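PDB 4AWD: beta-porphyranase B from Bacteroides plebeius, which hydrolyses the sulfated seaweed polysaccharide porphyran between beta-D-galactopyranose and alpha-L-galactopyranose-6-sulfate, releasing mostly a disaccharide. Local coordinates for residues 151-156 with 177-182; 173-178 with 276-281; 206-211 with 218-223; 248-253 with 272-277. All coordinates share one frame; numbering follows the deposited sequence.

Interaction 1 (151-156 with 177-182)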
# COMPACT_ATOMS: atom_id res chain seq x y z
N PHE A 151 2.42 -1.11 -1.47
CA PHE A 151 2.81 0.12 -0.80
C PHE A 151 1.60 1.03 -0.91
O PHE A 151 1.18 1.37 -2.02
CB PHE A 151 4.02 0.76 -1.50
CG PHE A 151 4.43 2.09 -0.91
CD1 PHE A 151 4.78 2.21 0.43
CD2 PHE A 151 4.50 3.23 -1.70
CE1 PHE A 151 5.17 3.44 0.98
CE2 PHE A 151 4.91 4.45 -1.18
CZ PHE A 151 5.24 4.57 0.17
N TRP A 152 1.04 1.42 0.24
CA TRP A 152 -0.19 2.20 0.26
C TRP A 152 -0.41 2.95 1.56
O TRP A 152 0.29 2.75 2.55
CB TRP A 152 -1.41 1.31 -0.02
CG TRP A 152 -1.51 0.03 0.75
CD1 TRP A 152 -0.70 -1.07 0.63
CD2 TRP A 152 -2.53 -0.32 1.70
NE1 TRP A 152 -1.14 -2.07 1.48
CE2 TRP A 152 -2.26 -1.64 2.14
CE3 TRP A 152 -3.64 0.35 2.23
CZ2 TRP A 152 -3.06 -2.30 3.09
CZ3 TRP A 152 -4.45 -0.31 3.17
CH2 TRP A 152 -4.15 -1.63 3.58
N LEU A 153 -1.42 3.82 1.53
CA LEU A 153 -1.82 4.60 2.70
C LEU A 153 -3.31 4.39 2.94
O LEU A 153 -4.08 4.11 2.01
CB LEU A 153 -1.54 6.10 2.50
CG LEU A 153 -0.08 6.54 2.36
CD1 LEU A 153 0.36 6.33 0.94
CD2 LEU A 153 0.11 7.99 2.73
N SER A 154 -3.71 4.53 4.21
CA SER A 154 -5.07 4.29 4.62
C SER A 154 -5.35 5.05 5.90
O SER A 154 -4.43 5.47 6.60
CB SER A 154 -5.26 2.79 4.90
OG SER A 154 -6.62 2.43 4.84
N ASN A 155 -6.64 5.21 6.21
CA ASN A 155 -7.04 5.69 7.51
C ASN A 155 -8.23 4.91 8.06
O ASN A 155 -8.79 4.04 7.39
CB ASN A 155 -7.28 7.21 7.50
CG ASN A 155 -8.38 7.63 6.53
OD1 ASN A 155 -9.27 6.86 6.21
ND2 ASN A 155 -8.31 8.87 6.07
N ARG A 156 -8.61 5.21 9.30
CA ARG A 156 -9.68 4.51 9.97
C ARG A 156 -11.02 5.21 9.78
O ARG A 156 -11.06 6.41 9.51
CB ARG A 156 -9.35 4.36 11.44
CG ARG A 156 -8.13 3.48 11.64
CD ARG A 156 -7.49 3.83 12.94
NE ARG A 156 -8.13 3.16 14.07
CZ ARG A 156 -8.01 3.55 15.33
NH1 ARG A 156 -7.28 4.62 15.65
NH2 ARG A 156 -8.63 2.85 16.28
N LEU A 177 -5.41 4.75 -0.26
CA LEU A 177 -4.65 5.16 -1.43
C LEU A 177 -3.60 4.10 -1.73
O LEU A 177 -2.63 3.93 -0.99
CB LEU A 177 -4.02 6.55 -1.20
CG LEU A 177 -2.92 7.15 -2.10
CD1 LEU A 177 -3.31 7.16 -3.56
CD2 LEU A 177 -2.58 8.58 -1.65
N ASP A 178 -3.85 3.36 -2.80
CA ASP A 178 -2.97 2.27 -3.22
C ASP A 178 -1.99 2.79 -4.24
O ASP A 178 -2.39 3.16 -5.35
CB ASP A 178 -3.79 1.12 -3.83
CG ASP A 178 -4.58 0.35 -2.78
OD1 ASP A 178 -3.95 -0.12 -1.83
OD2 ASP A 178 -5.82 0.23 -2.92
N ILE A 179 -0.72 2.86 -3.85
CA ILE A 179 0.31 3.39 -4.74
C ILE A 179 0.78 2.28 -5.68
O ILE A 179 0.92 2.49 -6.88
CB ILE A 179 1.46 4.07 -3.96
CG1 ILE A 179 0.92 5.33 -3.27
CG2 ILE A 179 2.60 4.44 -4.92
CD1 ILE A 179 1.81 5.95 -2.21
N ILE A 180 1.01 1.08 -5.14
CA ILE A 180 1.23 -0.09 -5.98
C ILE A 180 0.70 -1.36 -5.35
O ILE A 180 0.88 -1.59 -4.15
CB ILE A 180 2.74 -0.27 -6.40
CG1 ILE A 180 2.91 -1.43 -7.39
CG2 ILE A 180 3.67 -0.42 -5.15
CD1 ILE A 180 2.20 -1.23 -8.75
N GLU A 181 0.03 -2.16 -6.17
CA GLU A 181 -0.21 -3.58 -5.91
C GLU A 181 0.37 -4.37 -7.07
O GLU A 181 0.14 -4.01 -8.22
CB GLU A 181 -1.71 -3.88 -5.82
CG GLU A 181 -2.48 -3.15 -4.73
CD GLU A 181 -3.96 -3.48 -4.76
OE1 GLU A 181 -4.32 -4.62 -4.38
OE2 GLU A 181 -4.77 -2.62 -5.17
N THR A 182 1.16 -5.40 -6.79
CA THR A 182 1.52 -6.41 -7.80
C THR A 182 1.68 -7.75 -7.09
O THR A 182 1.61 -7.79 -5.85
CB THR A 182 2.88 -6.19 -8.44
OG1 THR A 182 3.72 -5.53 -7.50
CG2 THR A 182 2.78 -5.43 -9.71
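I179 lies alongside F151, its branched side chain against the backbone O and the ring atoms CD2 and CE2, and its atoms trace the contact step by step. Its CB lies 3.3 Å from F151 O, close behind the backbone N that binds the same oxygen. CG2 meets F151 CD2 at 3.9 Å. CG1 carries the chain away from its own carbonyl carbon (chi1 -66°), and CD1 at the tip touches both F151 CE2 at 3.6 Å and L153 CD1 at 3.5 Å. F151 and I179 run side by side in the same direction.

The backbone here forms a classic beta bulge: I179 and I180 both face F151, whose carbonyl O accepts from I179 N and I180 N, both in the carbonyl plane. F151 N returns a bond to I180 O, and E181, the probable proton donor, follows. On the other side of the bulge, L153 and L177 form a regular antiparallel hydrogen-bonded pair, L177 N to L153 O measuring 2.7 Å. W152 and D178 occupy the other face, with D178 OD1 above the indole, offset toward its rim, and 3.6 Å from W152 CG.

Strand 281-285 flanks 149-163 and strand 204-213 flanks 168-182, while strands 134-141 and 241-249 pack on the F151, L177, I179 and I180 side.

Interaction 2 (173-178 with 276-281)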
# COMPACT_ATOMS: atom_id res chain seq x y z
N SER A 173 -17.25 6.53 6.96
CA SER A 173 -16.38 6.63 5.79
C SER A 173 -14.90 6.57 6.17
O SER A 173 -14.52 6.92 7.29
CB SER A 173 -16.69 7.91 5.00
OG SER A 173 -16.32 9.06 5.74
N SER A 174 -14.10 6.09 5.23
CA SER A 174 -12.64 6.14 5.33
C SER A 174 -12.07 6.18 3.92
O SER A 174 -12.81 6.07 2.94
CB SER A 174 -12.08 4.95 6.11
OG SER A 174 -12.30 3.73 5.43
N GLN A 175 -10.76 6.37 3.81
CA GLN A 175 -10.11 6.42 2.50
C GLN A 175 -8.87 5.54 2.47
O GLN A 175 -8.32 5.17 3.51
CB GLN A 175 -9.76 7.86 2.10
CG GLN A 175 -10.96 8.81 2.01
CD GLN A 175 -11.38 9.36 3.38
OE1 GLN A 175 -10.55 9.80 4.17
NE2 GLN A 175 -12.68 9.32 3.65
N GLU A 176 -8.42 5.23 1.27
CA GLU A 176 -7.38 4.27 1.04
C GLU A 176 -6.73 4.60 -0.29
O GLU A 176 -7.41 4.71 -1.31
CB GLU A 176 -7.98 2.86 1.00
CG GLU A 176 -6.96 1.74 0.92
CD GLU A 176 -7.59 0.37 1.12
OE1 GLU A 176 -8.81 0.30 1.42
OE2 GLU A 176 -6.88 -0.64 0.96
N LEU A 177 -5.41 4.75 -0.26
CA LEU A 177 -4.65 5.16 -1.43
C LEU A 177 -3.60 4.10 -1.73
O LEU A 177 -2.63 3.93 -0.99
CB LEU A 177 -4.02 6.55 -1.20
CG LEU A 177 -2.92 7.15 -2.10
CD1 LEU A 177 -3.31 7.16 -3.56
CD2 LEU A 177 -2.58 8.58 -1.65
N ASP A 178 -3.85 3.36 -2.80
CA ASP A 178 -2.97 2.27 -3.22
C ASP A 178 -1.99 2.79 -4.24
O ASP A 178 -2.39 3.16 -5.35
CB ASP A 178 -3.79 1.12 -3.83
CG ASP A 178 -4.58 0.35 -2.78
OD1 ASP A 178 -3.95 -0.12 -1.83
OD2 ASP A 178 -5.82 0.23 -2.92
N PHE A 276 -10.66 13.14 -0.24
CA PHE A 276 -9.36 12.85 0.39
C PHE A 276 -8.84 13.96 1.30
O PHE A 276 -7.63 14.22 1.34
CB PHE A 276 -8.32 12.41 -0.65
CG PHE A 276 -8.39 10.94 -1.01
CD1 PHE A 276 -9.62 10.28 -1.04
CD2 PHE A 276 -7.24 10.23 -1.32
CE1 PHE A 276 -9.69 8.93 -1.37
CE2 PHE A 276 -7.31 8.88 -1.65
CZ PHE A 276 -8.54 8.23 -1.66
N ASP A 277 -9.75 14.58 2.04
CA ASP A 277 -9.40 15.66 2.96
C ASP A 277 -8.95 15.17 4.35
O ASP A 277 -8.91 15.96 5.30
CB ASP A 277 -10.54 16.68 3.09
CG ASP A 277 -11.84 16.07 3.61
OD1 ASP A 277 -11.85 14.90 4.07
OD2 ASP A 277 -12.88 16.79 3.54
N ARG A 278 -8.64 13.89 4.47
CA ARG A 278 -8.18 13.34 5.74
C ARG A 278 -6.81 12.67 5.62
O ARG A 278 -6.56 11.93 4.66
CB ARG A 278 -9.18 12.32 6.27
CG ARG A 278 -10.45 12.87 6.87
CD ARG A 278 -11.30 11.69 7.34
NE ARG A 278 -10.50 10.84 8.23
CZ ARG A 278 -10.70 9.54 8.44
NH1 ARG A 278 -11.69 8.89 7.84
NH2 ARG A 278 -9.89 8.90 9.28
N PRO A 279 -5.93 12.91 6.61
CA PRO A 279 -4.60 12.30 6.59
C PRO A 279 -4.65 10.77 6.78
O PRO A 279 -5.71 10.21 7.14
CB PRO A 279 -3.91 12.97 7.78
CG PRO A 279 -5.05 13.23 8.75
CD PRO A 279 -6.19 13.64 7.87
N MET A 280 -3.52 10.10 6.54
CA MET A 280 -3.45 8.63 6.57
C MET A 280 -2.18 8.12 7.24
O MET A 280 -1.22 8.87 7.47
CB MET A 280 -3.48 8.07 5.14
CG MET A 280 -4.79 8.23 4.41
SD MET A 280 -4.70 7.63 2.70
CE MET A 280 -6.28 8.20 2.11
N PHE A 281 -2.19 6.82 7.54
CA PHE A 281 -0.96 6.10 7.87
C PHE A 281 -0.44 5.34 6.64
O PHE A 281 -1.18 5.11 5.69
CB PHE A 281 -1.15 5.16 9.08
CG PHE A 281 -2.31 4.21 8.97
CD1 PHE A 281 -2.17 2.99 8.33
CD2 PHE A 281 -3.53 4.52 9.55
CE1 PHE A 281 -3.25 2.10 8.24
CE2 PHE A 281 -4.61 3.65 9.47
CZ PHE A 281 -4.47 2.44 8.82
O HOH W 1 -13.80 9.69 6.27
O HOH W 2 -8.33 11.32 2.99
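Q175 lays the aliphatic base of its side chain over one face of the F276 ring: CB stands 4.1 Å from the ring centroid and 28° off the normal, a CH-pi contact. CG continues across the same ring and meets F276 CE1 at 3.6 Å. The two side chains slide past each other in opposite directions. M280, extended beyond CG, brings its CE methyl to 3.5 Å from Q175 CB, so this carbon is flanked by a ring and a thioether. Farther along the strand, L177 CB lies near the edge of the F276 ring, and E176 O also approaches that edge.

A bend at chi2 (82°) lifts the amide of Q175 off the ring toward R278, whose guanidinium plane is nearly perpendicular to it. Two waters complete the join. One receives from Q175 NE2 and, in the plane of the guanidinium, from R278 NH1 at 2.7 Å, while also bonding S173 OG. The other donates to Q175 OE1 and to R278 O. R278 NH2 also donates to R156 O, so the arginine ties in the neighbouring strand 149-163.

E176 starts in the reverse direction, its CB pointing away from 276-281, and its OE1 binds W210 NE1. The alternation is that of any beta strand; what marks the GH16 beta-sandwich is the ExDxxE signature on it, which presents E176, the probable nucleophile, to the cleft while Q175 and L177 pack inward against the loop before strand 281-285.

Interaction 3 (206-211 with 218-223)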
# COMPACT_ATOMS: atom_id res chain seq x y z
N ASN A 206 -4.68 2.83 -7.13
CA ASN A 206 -6.10 2.94 -6.92
C ASN A 206 -6.45 3.87 -5.77
O ASN A 206 -5.60 4.20 -4.95
CB ASN A 206 -6.68 1.54 -6.65
CG ASN A 206 -8.07 1.34 -7.23
OD1 ASN A 206 -8.73 2.29 -7.68
ND2 ASN A 206 -8.55 0.10 -7.19
N THR A 207 -7.72 4.28 -5.73
CA THR A 207 -8.25 5.05 -4.63
C THR A 207 -9.57 4.44 -4.20
O THR A 207 -10.35 3.95 -5.04
CB THR A 207 -8.57 6.49 -5.04
OG1 THR A 207 -9.65 6.49 -5.98
CG2 THR A 207 -7.33 7.19 -5.64
N HIS A 208 -9.84 4.47 -2.90
CA HIS A 208 -11.12 4.01 -2.38
C HIS A 208 -11.68 5.04 -1.42
O HIS A 208 -10.99 5.47 -0.49
CB HIS A 208 -10.94 2.68 -1.64
CG HIS A 208 -10.21 1.63 -2.43
ND1 HIS A 208 -10.86 0.66 -3.15
CD2 HIS A 208 -8.89 1.41 -2.60
CE1 HIS A 208 -9.97 -0.11 -3.75
NE2 HIS A 208 -8.76 0.32 -3.43
N TYR A 209 -12.93 5.45 -1.65
CA TYR A 209 -13.69 6.11 -0.62
C TYR A 209 -14.66 5.07 -0.07
O TYR A 209 -15.59 4.66 -0.77
CB TYR A 209 -14.45 7.33 -1.18
CG TYR A 209 -15.13 8.16 -0.10
CD1 TYR A 209 -16.41 7.87 0.32
CD2 TYR A 209 -14.47 9.23 0.50
CE1 TYR A 209 -17.05 8.63 1.30
CE2 TYR A 209 -15.10 9.99 1.49
CZ TYR A 209 -16.39 9.68 1.88
OH TYR A 209 -17.03 10.40 2.85
N TRP A 210 -14.43 4.63 1.17
CA TRP A 210 -15.28 3.60 1.76
C TRP A 210 -16.49 4.23 2.41
O TRP A 210 -16.35 5.15 3.21
CB TRP A 210 -14.51 2.77 2.80
CG TRP A 210 -13.46 1.92 2.19
CD1 TRP A 210 -12.14 2.22 2.08
CD2 TRP A 210 -13.65 0.64 1.59
NE1 TRP A 210 -11.48 1.19 1.44
CE2 TRP A 210 -12.38 0.21 1.12
CE3 TRP A 210 -14.75 -0.20 1.40
CZ2 TRP A 210 -12.18 -1.03 0.49
CZ3 TRP A 210 -14.56 -1.43 0.77
CH2 TRP A 210 -13.27 -1.83 0.32
N TYR A 211 -17.68 3.74 2.07
CA TYR A 211 -18.91 4.28 2.64
C TYR A 211 -19.86 3.20 3.10
O TYR A 211 -20.05 2.18 2.42
CB TYR A 211 -19.63 5.20 1.66
CG TYR A 211 -20.88 5.83 2.23
CD1 TYR A 211 -20.81 6.96 3.05
CD2 TYR A 211 -22.14 5.30 1.95
CE1 TYR A 211 -21.96 7.56 3.56
CE2 TYR A 211 -23.30 5.89 2.46
CZ TYR A 211 -23.20 7.02 3.27
OH TYR A 211 -24.34 7.61 3.78
N ARG A 218 -20.90 -2.37 3.34
CA ARG A 218 -19.76 -1.49 3.10
C ARG A 218 -19.58 -1.36 1.59
O ARG A 218 -19.45 -2.37 0.89
CB ARG A 218 -18.49 -2.04 3.79
CG ARG A 218 -17.40 -0.99 4.03
CD ARG A 218 -16.41 -1.42 5.14
NE ARG A 218 -15.40 -2.37 4.65
CZ ARG A 218 -14.10 -2.10 4.52
NH1 ARG A 218 -13.60 -0.90 4.83
NH2 ARG A 218 -13.27 -3.05 4.06
N THR A 219 -19.61 -0.14 1.06
CA THR A 219 -19.41 0.05 -0.37
C THR A 219 -18.01 0.59 -0.67
O THR A 219 -17.53 1.52 -0.02
CB THR A 219 -20.50 0.95 -1.05
OG1 THR A 219 -20.45 2.29 -0.54
CG2 THR A 219 -21.91 0.36 -0.87
N ASP A 220 -17.37 -0.03 -1.66
CA ASP A 220 -16.05 0.37 -2.11
C ASP A 220 -16.23 1.31 -3.29
O ASP A 220 -16.55 0.86 -4.38
CB ASP A 220 -15.25 -0.86 -2.55
CG ASP A 220 -13.81 -0.55 -2.92
OD1 ASP A 220 -13.42 0.64 -2.93
OD2 ASP A 220 -13.06 -1.50 -3.19
N ASN A 221 -16.01 2.61 -3.07
CA ASN A 221 -16.25 3.59 -4.14
C ASN A 221 -14.98 4.07 -4.84
O ASN A 221 -14.12 4.74 -4.27
CB ASN A 221 -17.12 4.74 -3.65
CG ASN A 221 -18.35 4.25 -2.93
OD1 ASN A 221 -18.34 4.08 -1.69
ND2 ASN A 221 -19.40 3.96 -3.70
N THR A 222 -14.92 3.71 -6.12
CA THR A 222 -13.73 3.78 -6.94
C THR A 222 -13.90 4.85 -8.03
O THR A 222 -15.02 5.29 -8.29
CB THR A 222 -13.44 2.33 -7.45
OG1 THR A 222 -12.56 1.68 -6.51
CG2 THR A 222 -12.85 2.27 -8.84
N ALA A 223 -12.80 5.31 -8.61
CA ALA A 223 -12.84 6.27 -9.71
C ALA A 223 -11.95 5.84 -10.88
O ALA A 223 -10.90 5.20 -10.69
CB ALA A 223 -12.46 7.64 -9.23
O HOH W 3 -9.95 4.83 -8.01
O HOH W 4 -12.37 6.92 -5.15
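W210 stands between two charged side chains of 218-223, R218 on one face of its indole and D220 on the opposite one. The R218 guanidinium lies flat on the ring, planes 7° apart, with CZ 3.9 Å from the centroid of the six-membered ring: a stacked cation-pi pair. R218 gets there by bending at chi3 (80°), which folds its end back over the indole. From the other side D220 comes in with its CB at 3.4 Å from W210 CZ3, and its carboxylate plane is tilted only modestly against the ring.

D220 CG, anti to the backbone N, carries the carboxylate on to H208. There D220 OD1 accepts from H208 ND1 at 2.6 Å, using its syn lone pair and lying in the imidazole plane. The bond is nearly straight, 163° at the hydrogen.

Beneath these side chains the backbones form an antiparallel hairpin. Y209 with N221 and Y211 with T219 are its hydrogen-bonded pairs, the shortest of these backbone bonds being T219 N to Y211 O at 2.7 Å. W210 with D220 is the non-hydrogen-bonded pair between them, where W210 CA approaches T219 O. Nearby a water donates to N221 O and is bonded to T207 OG1.

The bond from D220 restrains the rotation of H208, whose NE2 makes a weak bond to D178 OD2, while W210 NE1 binds E176 OE1. W210 thus contacts the probable nucleophile, and R218 and D220 form a layer behind it, consistent with helping to hold the indole and imidazole in place.

Interaction 4 (248-253 with 272-277)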
# COMPACT_ATOMS: atom_id res chain seq x y z
N VAL A 248 -1.90 15.34 -4.39
CA VAL A 248 -1.86 16.78 -4.64
C VAL A 248 -2.80 17.57 -3.75
O VAL A 248 -2.41 18.59 -3.18
CB VAL A 248 -2.18 17.13 -6.11
CG1 VAL A 248 -2.17 18.67 -6.33
CG2 VAL A 248 -1.23 16.42 -7.05
N ASP A 249 -4.04 17.09 -3.65
CA ASP A 249 -5.09 17.71 -2.82
C ASP A 249 -6.21 16.70 -2.56
O ASP A 249 -6.06 15.52 -2.85
CB ASP A 249 -5.67 18.99 -3.45
CG ASP A 249 -6.20 18.77 -4.85
OD1 ASP A 249 -6.83 17.73 -5.11
OD2 ASP A 249 -5.98 19.65 -5.71
N ALA A 250 -7.32 17.18 -2.01
CA ALA A 250 -8.41 16.31 -1.63
C ALA A 250 -9.12 15.70 -2.82
O ALA A 250 -9.89 14.76 -2.64
CB ALA A 250 -9.38 17.05 -0.76
N ASN A 251 -8.85 16.19 -4.03
CA ASN A 251 -9.51 15.67 -5.24
C ASN A 251 -8.59 14.99 -6.27
O ASN A 251 -9.05 14.59 -7.34
CB ASN A 251 -10.30 16.77 -5.94
CG ASN A 251 -11.42 17.31 -5.09
OD1 ASN A 251 -11.23 18.29 -4.37
ND2 ASN A 251 -12.58 16.67 -5.14
N THR A 252 -7.30 14.86 -5.95
CA THR A 252 -6.31 14.59 -7.00
C THR A 252 -5.07 13.86 -6.50
O THR A 252 -4.37 14.34 -5.62
CB THR A 252 -5.86 15.90 -7.66
OG1 THR A 252 -7.01 16.75 -7.79
CG2 THR A 252 -5.23 15.65 -9.04
N VAL A 253 -4.81 12.71 -7.09
CA VAL A 253 -3.62 11.93 -6.79
C VAL A 253 -2.99 11.53 -8.11
O VAL A 253 -3.70 11.20 -9.05
CB VAL A 253 -3.95 10.68 -5.95
CG1 VAL A 253 -2.68 10.07 -5.44
CG2 VAL A 253 -4.85 11.03 -4.76
N THR A 272 -18.83 13.21 -0.91
CA THR A 272 -18.27 14.50 -0.49
C THR A 272 -17.47 15.13 -1.62
O THR A 272 -16.85 14.43 -2.41
CB THR A 272 -17.35 14.36 0.75
OG1 THR A 272 -16.55 15.54 0.90
CG2 THR A 272 -16.43 13.14 0.63
N ASP A 273 -17.50 16.46 -1.68
CA ASP A 273 -16.76 17.23 -2.67
C ASP A 273 -15.26 17.12 -2.46
O ASP A 273 -14.48 17.37 -3.39
CB ASP A 273 -17.18 18.71 -2.63
CG ASP A 273 -18.63 18.94 -3.12
OD1 ASP A 273 -19.05 18.30 -4.11
OD2 ASP A 273 -19.34 19.78 -2.50
N THR A 274 -14.86 16.77 -1.24
CA THR A 274 -13.46 16.72 -0.85
C THR A 274 -13.09 15.35 -0.24
O THR A 274 -12.72 15.28 0.94
CB THR A 274 -13.14 17.84 0.17
OG1 THR A 274 -14.03 17.74 1.29
CG2 THR A 274 -13.27 19.23 -0.47
N PRO A 275 -13.18 14.26 -1.04
CA PRO A 275 -13.10 12.90 -0.48
C PRO A 275 -11.77 12.55 0.21
O PRO A 275 -11.78 11.74 1.15
CB PRO A 275 -13.32 12.00 -1.70
CG PRO A 275 -12.96 12.83 -2.87
CD PRO A 275 -13.36 14.23 -2.51
N PHE A 276 -10.66 13.14 -0.24
CA PHE A 276 -9.36 12.85 0.39
C PHE A 276 -8.84 13.96 1.30
O PHE A 276 -7.63 14.22 1.34
CB PHE A 276 -8.32 12.41 -0.65
CG PHE A 276 -8.39 10.94 -1.01
CD1 PHE A 276 -9.62 10.28 -1.04
CD2 PHE A 276 -7.24 10.23 -1.32
CE1 PHE A 276 -9.69 8.93 -1.37
CE2 PHE A 276 -7.31 8.88 -1.65
CZ PHE A 276 -8.54 8.23 -1.66
N ASP A 277 -9.75 14.58 2.04
CA ASP A 277 -9.40 15.66 2.96
C ASP A 277 -8.95 15.17 4.35
O ASP A 277 -8.91 15.96 5.30
CB ASP A 277 -10.54 16.68 3.09
CG ASP A 277 -11.84 16.07 3.61
OD1 ASP A 277 -11.85 14.90 4.07
OD2 ASP A 277 -12.88 16.79 3.54
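A type I turn, D249 to T252, joins strands 241-249 and 252-257, and its outer corner docks on the irregular loop that precedes strand 281-285. A250 carries most of the join. Its carbonyl O accepts from F276 N at 3.0 Å, with the donor in the carbonyl plane on a lone pair. The same oxygen is edged by P275 CD at 3.5 Å and by F276 CB. On its methyl side, A250 CB packs against both T274 CB and D277 CB, each 4.0 Å away, T274 and D277 being the first and last residues of a second type I turn.

N251 adds the other polar link: its ND2 donates to D273 O at 2.7 Å. The bond is nearly straight (169°), and the acceptor lies almost in the amide plane of N251. This side chain crosses P275 at about a right angle. Deeper in, V253 CG2 reaches F276 CD2, a looser contact at 4.3 Å.

Each turn is braced from within. D249 OD1 receives N251 N, an Asx turn, and also T252 OG1; V248 and D249 face T252 in a classic beta bulge. On the loop side T272 OG1 accepts from T274 N, an ST turn, and T274 OG1 donates to D277 OD2 at 2.7 Å.

One main-chain and one amide bond therefore clamp the loop to the hairpin end, from the successive residues A250 and N251 to F276 and D273, which stand after and before the T274-P275 pair. The side-chain bonds within each turn probably help to orient these donors and acceptors, with the A250 methyl and the CB atoms of T274 and D277 in contact beside them.

In the fold
Strand 168-182 connects interactions 1 and 2, which share L177 and D178, and its neighbour 204-213 carries interaction 3. Interaction 1 sits near the centre of the chain, wholly buried, and combines backbone pairing with aliphatic and aromatic packing. Interaction 2, also buried, replaces strand pairing by side-chain packing and bridging waters. Interactions 3 and 4 lie farther out and are partly exposed: the former adds charged and aromatic side-chain contacts to antiparallel backbone pairing, the latter relies on turn-to-loop hydrogen bonds. F276 and D277 belong to both 2 and 4, and the F276 ring also touches T207 of interaction 3. W210 NE1 to E176 OE1 joins 3 to 2 at the probable nucleophile.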